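Long-range contacts in inorganic pyrophosphatase (Neisseria gonorrhoeae, PDB 5TEA), which probably catalyses the magnesium-dependent hydrolysis of inorganic pyrophosphate to two phosphate ions, working as a homohexamer: residues Asp77-Leu83 against Asp112-Val118; Ala97-Gly101 against Tyr129-Leu135. One frame throughout, in Å; residues are numbered along the deposited sequence.

Contact 1: Asp77-Leu83 against Asp112-Val118; sequences DELDVLL and DDKIVCV. With CA (calcium ion), chain I.
Lys114 runs its aliphatic chain alongside Asp80, the two side chains pointing the same way, with CD 4.1 Å from Asp80 CB. A bend at the last torsion (chi4 -62°) turns the ammonium group onto the carboxylate: Lys114 NZ lies 2.9 Å from Asp80 OD2 in a salt bridge that meets this oxygen on its anti side, 31° out of the carboxylate plane. NZ also bonds the backbone O of Asp112 and forms a second salt bridge with Asp112 OD2, whose hydrogen bond is weak. One lysine thus ties together two acidic ligands of a calcium ion. The ion is bound by Asp80 OD2 at 2.7 Å and Asp112 OD1 at 2.3 Å, along with Asp77 OD2, the backbone O of Glu78, two waters and Asp73; Asp80 and Asp112 are also predicted magnesium ligands. This acidic cluster is the pyrophosphatase metal site, next to Tyr65, a predicted substrate-binding residue. One of the waters bridges Asp80 N and Asp113 O, linking the metal shell to both backbones. Beyond the site the two segments pair as parallel strands: Ile115 N bonds Asp80 O, and then the backbone N and O of Leu82 are both used, N to Ile115 O and O to Cys117 N, each at 2.8 Å. Leu82 lays CG against Lys114 CB at 3.9 Å, on the same face as the lysine. On the other face Val81 CG1 packs 3.8 Å from Cys117 SG. Leu79 crosses Ile115 at about a right angle. This pair lies near the centre of the chain, with strand 64-67 beside 80-83 and strand 94-107 beside 110-119; helix 137-149 packs on Leu82 and Lys114, while helix 167-183 packs on Leu79 and Ile115.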
loop_
_atom_site.group_PDB
_atom_site.type_symbol
_atom_site.label_atom_id
_atom_site.label_comp_id
_atom_site.label_asym_id
_atom_site.label_seq_id
_atom_site.Cartn_x
_atom_site.Cartn_y
_atom_site.Cartn_z
ATOM N N ASP B 77 -25.236 -20.442 -11.143
ATOM C CA ASP B 77 -24.076 -19.631 -10.806
ATOM C C ASP B 77 -23.107 -19.563 -11.991
ATOM O O ASP B 77 -22.946 -20.525 -12.740
ATOM C CB ASP B 77 -23.375 -20.260 -9.592
ATOM C CG ASP B 77 -22.730 -19.243 -8.668
ATOM O OD1 ASP B 77 -22.873 -18.019 -8.897
ATOM O OD2 ASP B 77 -22.076 -19.690 -7.697
ATOM N N GLU B 78 -22.447 -18.423 -12.159
ATOM C CA GLU B 78 -21.380 -18.346 -13.153
ATOM C C GLU B 78 -20.175 -19.179 -12.707
ATOM O O GLU B 78 -19.928 -19.357 -11.511
ATOM C CB GLU B 78 -20.963 -16.894 -13.389
ATOM N N LEU B 79 -19.452 -19.733 -13.683
ATOM C CA LEU B 79 -18.306 -20.591 -13.373
ATOM C C LEU B 79 -17.156 -19.730 -12.871
ATOM O O LEU B 79 -16.693 -18.837 -13.585
ATOM C CB LEU B 79 -17.880 -21.393 -14.608
ATOM C CG LEU B 79 -16.672 -22.328 -14.463
ATOM C CD1 LEU B 79 -16.813 -23.225 -13.248
ATOM C CD2 LEU B 79 -16.503 -23.184 -15.746
ATOM N N ASP B 80 -16.713 -19.983 -11.638
ATOM C CA ASP B 80 -15.754 -19.117 -10.973
ATOM C C ASP B 80 -14.327 -19.450 -11.392
ATOM O O ASP B 80 -14.031 -20.549 -11.869
ATOM C CB ASP B 80 -15.857 -19.241 -9.458
ATOM C CG ASP B 80 -17.258 -19.066 -8.953
ATOM O OD1 ASP B 80 -17.933 -18.073 -9.320
ATOM O OD2 ASP B 80 -17.661 -19.935 -8.164
ATOM N N VAL B 81 -13.439 -18.474 -11.201
ATOM C CA VAL B 81 -12.032 -18.566 -11.581
ATOM C C VAL B 81 -11.166 -18.080 -10.427
ATOM O O VAL B 81 -11.413 -16.998 -9.879
ATOM C CB VAL B 81 -11.712 -17.738 -12.840
ATOM C CG1 VAL B 81 -10.203 -17.799 -13.155
ATOM C CG2 VAL B 81 -12.522 -18.237 -14.032
ATOM N N LEU B 82 -10.164 -18.886 -10.062
ATOM C CA LEU B 82 -9.055 -18.476 -9.211
ATOM C C LEU B 82 -7.896 -18.104 -10.134
ATOM O O LEU B 82 -7.300 -18.978 -10.767
ATOM C CB LEU B 82 -8.670 -19.608 -8.256
ATOM C CG LEU B 82 -9.847 -20.199 -7.459
ATOM C CD1 LEU B 82 -9.363 -21.272 -6.486
ATOM C CD2 LEU B 82 -10.594 -19.092 -6.691
ATOM N N LEU B 83 -7.591 -16.807 -10.226
ATOM C CA LEU B 83 -6.557 -16.299 -11.119
ATOM C C LEU B 83 -5.354 -15.895 -10.282
ATOM O O LEU B 83 -5.448 -14.971 -9.462
ATOM C CB LEU B 83 -7.072 -15.112 -11.929
ATOM C CG LEU B 83 -6.041 -14.468 -12.866
ATOM C CD1 LEU B 83 -5.813 -15.365 -14.082
ATOM C CD2 LEU B 83 -6.502 -13.074 -13.280
ATOM N N ASP B 112 -19.636 -26.356 -6.862
ATOM C CA ASP B 112 -19.234 -24.969 -7.109
ATOM C C ASP B 112 -17.743 -24.930 -7.455
ATOM O O ASP B 112 -16.939 -24.276 -6.796
ATOM C CB ASP B 112 -19.552 -24.093 -5.900
ATOM C CG ASP B 112 -19.445 -22.610 -6.209
ATOM O OD1 ASP B 112 -19.577 -22.241 -7.391
ATOM O OD2 ASP B 112 -19.210 -21.817 -5.275
ATOM N N ASP B 113 -17.376 -25.646 -8.518
ATOM C CA ASP B 113 -15.977 -25.779 -8.909
ATOM C C ASP B 113 -15.398 -24.430 -9.308
ATOM O O ASP B 113 -16.113 -23.532 -9.761
ATOM C CB ASP B 113 -15.829 -26.743 -10.093
ATOM C CG ASP B 113 -16.277 -28.153 -9.771
ATOM O OD1 ASP B 113 -16.227 -28.541 -8.585
ATOM O OD2 ASP B 113 -16.668 -28.890 -10.718
ATOM N N LYS B 114 -14.074 -24.312 -9.191
ATOM C CA LYS B 114 -13.366 -23.085 -9.530
ATOM C C LYS B 114 -12.165 -23.426 -10.403
ATOM O O LYS B 114 -11.315 -24.231 -10.012
ATOM C CB LYS B 114 -12.959 -22.336 -8.253
ATOM C CG LYS B 114 -14.146 -22.254 -7.277
ATOM C CD LYS B 114 -14.075 -21.118 -6.301
ATOM C CE LYS B 114 -15.170 -21.287 -5.249
ATOM N NZ LYS B 114 -16.529 -21.238 -5.858
ATOM N N ILE B 115 -12.132 -22.858 -11.599
ATOM C CA ILE B 115 -11.043 -23.105 -12.548
ATOM C C ILE B 115 -9.831 -22.314 -12.089
ATOM O O ILE B 115 -9.958 -21.140 -11.728
ATOM C CB ILE B 115 -11.465 -22.687 -13.967
ATOM C CG1 ILE B 115 -12.840 -23.275 -14.315
ATOM C CG2 ILE B 115 -10.422 -23.124 -15.007
ATOM C CD1 ILE B 115 -12.848 -24.817 -14.254
ATOM N N VAL B 116 -8.658 -22.955 -12.067
ATOM C CA VAL B 116 -7.418 -22.291 -11.665
ATOM C C VAL B 116 -6.711 -21.811 -12.926
ATOM O O VAL B 116 -6.503 -22.589 -13.868
ATOM C CB VAL B 116 -6.512 -23.223 -10.843
ATOM C CG1 VAL B 116 -5.313 -22.431 -10.304
ATOM C CG2 VAL B 116 -7.292 -23.887 -9.712
ATOM N N CYS B 117 -6.373 -20.524 -12.960
ATOM C CA CYS B 117 -5.831 -19.905 -14.162
ATOM C C CYS B 117 -4.656 -19.014 -13.800
ATOM O O CYS B 117 -4.523 -18.557 -12.659
ATOM C CB CYS B 117 -6.875 -19.034 -14.888
ATOM S SG CYS B 117 -8.254 -19.920 -15.624
ATOM N N VAL B 118 -3.842 -18.730 -14.815
ATOM C CA VAL B 118 -2.855 -17.650 -14.775
ATOM C C VAL B 118 -3.029 -16.827 -16.046
ATOM O O VAL B 118 -3.590 -17.316 -17.041
ATOM C CB VAL B 118 -1.411 -18.197 -14.669
ATOM C CG1 VAL B 118 -1.213 -18.916 -13.318
ATOM C CG2 VAL B 118 -1.112 -19.159 -15.850
HETATM CA CA CA I . -19.977 -20.841 -9.126
HETATM O O HOH W 1 -18.325 -22.190 -10.226
HETATM O O HOH W 2 -19.791 -19.534 -7.625
#

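Contact 2: Ala97-Gly101 against Tyr129-Leu135; sequences ARVIG and YKTLSDL
Ile100 and Thr131 mark the closest backbone approach, their CA atoms 4.7 Å apart, where strand 97-101 meets a loop that tightens into a 3-10 turn at 132-134. The two backbones are joined through a water, which donates to Ile100 O at 2.6 Å and accepts from Leu132 N at 3.0 Å. Ile100 and Gly101 form a classic beta bulge opposite Val116. Ile100 makes the largest single contribution to the packing: chi1 69° puts CG2 anti to the carbonyl carbon, against Lys130 O at 3.3 Å, while CG1 carries CD1 to within 4.0 Å of Leu135 CD1. Leu132 CG rests 4.0 Å from Gly101 CA. Nearer the surface, Lys130 CG lies over one face of the Arg98 guanidinium, offset toward its rim. Asp134 shapes the loop from within, its OD2 gripping two amides: Lys130 N at 2.9 Å through the anti lone pair, and Thr131 N from above the carboxylate plane. Leu135 CD2 sits over the centre of the Tyr129 ring. The loop leads into helix 137-149, whose Ile140 touches Leu132 and Leu135, while strand 94-107 is flanked by strands 110-119 and 25-32.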
loop_
_atom_site.group_PDB
_atom_site.type_symbol
_atom_site.label_atom_id
_atom_site.label_comp_id
_atom_site.label_asym_id
_atom_site.label_seq_id
_atom_site.Cartn_x
_atom_site.Cartn_y
_atom_site.Cartn_z
ATOM N N ALA B 97 -6.528 -16.044 -20.355
ATOM C CA ALA B 97 -5.882 -16.737 -19.251
ATOM C C ALA B 97 -5.666 -18.200 -19.602
ATOM O O ALA B 97 -6.502 -18.816 -20.266
ATOM C CB ALA B 97 -6.713 -16.630 -17.968
ATOM N N ARG B 98 -4.559 -18.758 -19.129
ATOM C CA ARG B 98 -4.294 -20.177 -19.336
ATOM C C ARG B 98 -4.940 -20.974 -18.211
ATOM O O ARG B 98 -4.784 -20.628 -17.036
ATOM C CB ARG B 98 -2.789 -20.457 -19.393
ATOM C CG ARG B 98 -2.427 -21.934 -19.219
ATOM C CD ARG B 98 -0.919 -22.175 -19.292
ATOM N NE ARG B 98 -0.419 -22.091 -20.661
ATOM C CZ ARG B 98 -0.434 -23.089 -21.542
ATOM N NH1 ARG B 98 -0.921 -24.281 -21.217
ATOM N NH2 ARG B 98 0.047 -22.894 -22.760
ATOM N N VAL B 99 -5.671 -22.030 -18.579
ATOM C CA VAL B 99 -6.260 -22.978 -17.630
ATOM C C VAL B 99 -5.161 -23.922 -17.145
ATOM O O VAL B 99 -4.553 -24.632 -17.954
ATOM C CB VAL B 99 -7.386 -23.780 -18.297
ATOM C CG1 VAL B 99 -7.929 -24.871 -17.347
ATOM C CG2 VAL B 99 -8.492 -22.875 -18.802
ATOM N N ILE B 100 -4.906 -23.959 -15.836
ATOM C CA ILE B 100 -3.889 -24.868 -15.309
ATOM C C ILE B 100 -4.439 -25.938 -14.375
ATOM O O ILE B 100 -3.677 -26.849 -14.003
ATOM C CB ILE B 100 -2.715 -24.126 -14.622
ATOM C CG1 ILE B 100 -3.160 -23.448 -13.319
ATOM C CG2 ILE B 100 -2.005 -23.165 -15.598
ATOM C CD1 ILE B 100 -1.994 -22.946 -12.470
ATOM N N GLY B 101 -5.718 -25.899 -14.010
ATOM C CA GLY B 101 -6.278 -26.908 -13.132
ATOM C C GLY B 101 -7.683 -26.526 -12.698
ATOM O O GLY B 101 -8.251 -25.536 -13.172
ATOM N N TYR B 129 4.095 -21.041 -14.966
ATOM C CA TYR B 129 3.064 -21.905 -14.392
ATOM C C TYR B 129 2.153 -22.417 -15.496
ATOM O O TYR B 129 1.347 -21.661 -16.047
ATOM C CB TYR B 129 2.263 -21.150 -13.339
ATOM C CG TYR B 129 3.122 -20.575 -12.244
ATOM C CD1 TYR B 129 4.118 -21.336 -11.644
ATOM C CD2 TYR B 129 2.939 -19.270 -11.813
ATOM C CE1 TYR B 129 4.910 -20.807 -10.630
ATOM C CE2 TYR B 129 3.724 -18.735 -10.802
ATOM C CZ TYR B 129 4.709 -19.510 -10.220
ATOM O OH TYR B 129 5.502 -18.977 -9.225
ATOM N N LYS B 130 2.284 -23.698 -15.821
ATOM C CA LYS B 130 1.395 -24.343 -16.772
ATOM C C LYS B 130 0.547 -25.440 -16.157
ATOM O O LYS B 130 -0.467 -25.815 -16.757
ATOM C CB LYS B 130 2.198 -24.918 -17.954
ATOM C CG LYS B 130 2.854 -23.814 -18.801
ATOM C CD LYS B 130 3.582 -24.325 -20.040
ATOM C CE LYS B 130 4.150 -23.153 -20.842
ATOM N NZ LYS B 130 5.018 -23.600 -21.982
ATOM N N THR B 131 0.932 -25.971 -14.996
ATOM C CA THR B 131 0.181 -26.993 -14.274
ATOM C C THR B 131 0.110 -26.600 -12.809
ATOM O O THR B 131 0.860 -25.744 -12.350
ATOM C CB THR B 131 0.847 -28.372 -14.378
ATOM O OG1 THR B 131 2.102 -28.330 -13.687
ATOM C CG2 THR B 131 1.070 -28.761 -15.823
ATOM N N LEU B 132 -0.766 -27.267 -12.054
ATOM C CA LEU B 132 -0.845 -26.991 -10.621
ATOM C C LEU B 132 0.465 -27.332 -9.917
ATOM O O LEU B 132 0.869 -26.641 -8.976
ATOM C CB LEU B 132 -1.997 -27.776 -9.987
ATOM C CG LEU B 132 -3.432 -27.326 -10.295
ATOM C CD1 LEU B 132 -4.415 -28.219 -9.578
ATOM C CD2 LEU B 132 -3.655 -25.895 -9.896
ATOM N N SER B 133 1.125 -28.411 -10.344
ATOM C CA SER B 133 2.379 -28.829 -9.723
ATOM C C SER B 133 3.497 -27.812 -9.930
ATOM O O SER B 133 4.521 -27.887 -9.237
ATOM C CB SER B 133 2.808 -30.183 -10.287
ATOM O OG SER B 133 3.366 -29.989 -11.576
ATOM N N ASP B 134 3.343 -26.886 -10.888
ATOM C CA ASP B 134 4.343 -25.830 -11.059
ATOM C C ASP B 134 4.266 -24.798 -9.940
ATOM O O ASP B 134 5.262 -24.130 -9.652
ATOM C CB ASP B 134 4.167 -25.119 -12.398
ATOM C CG ASP B 134 4.503 -26.005 -13.581
ATOM O OD1 ASP B 134 5.207 -27.030 -13.382
ATOM O OD2 ASP B 134 4.056 -25.658 -14.687
ATOM N N LEU B 135 3.097 -24.639 -9.330
ATOM C CA LEU B 135 2.940 -23.702 -8.217
ATOM C C LEU B 135 3.588 -24.270 -6.958
ATOM O O LEU B 135 3.701 -25.486 -6.808
ATOM C CB LEU B 135 1.452 -23.452 -7.948
ATOM C CG LEU B 135 0.608 -22.849 -9.061
ATOM C CD1 LEU B 135 -0.859 -22.780 -8.649
ATOM C CD2 LEU B 135 1.141 -21.472 -9.396
HETATM O O HOH W 3 -2.739 -29.138 -13.326
#

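Strand 110-119 joins the two contacts: it pairs in parallel with 80-83 in contact 1 and antiparallel with 94-107, which contact 2 uses. Val116 N to Gly101 O and Arg98 N to Val118 O, probable hydrogen bonds, connect them directly, although their centres stand about 13 Å apart. Contact 1 is core, almost wholly buried, and combines sheet bonding with a cluster of acids, a lysine and a metal at one end. Contact 2 lies farther out, away from the metal and substrate sites; there a strand meets a loop through apolar packing and a water bridge, with exposed residues at its margin. Helix 137-149 packs on both.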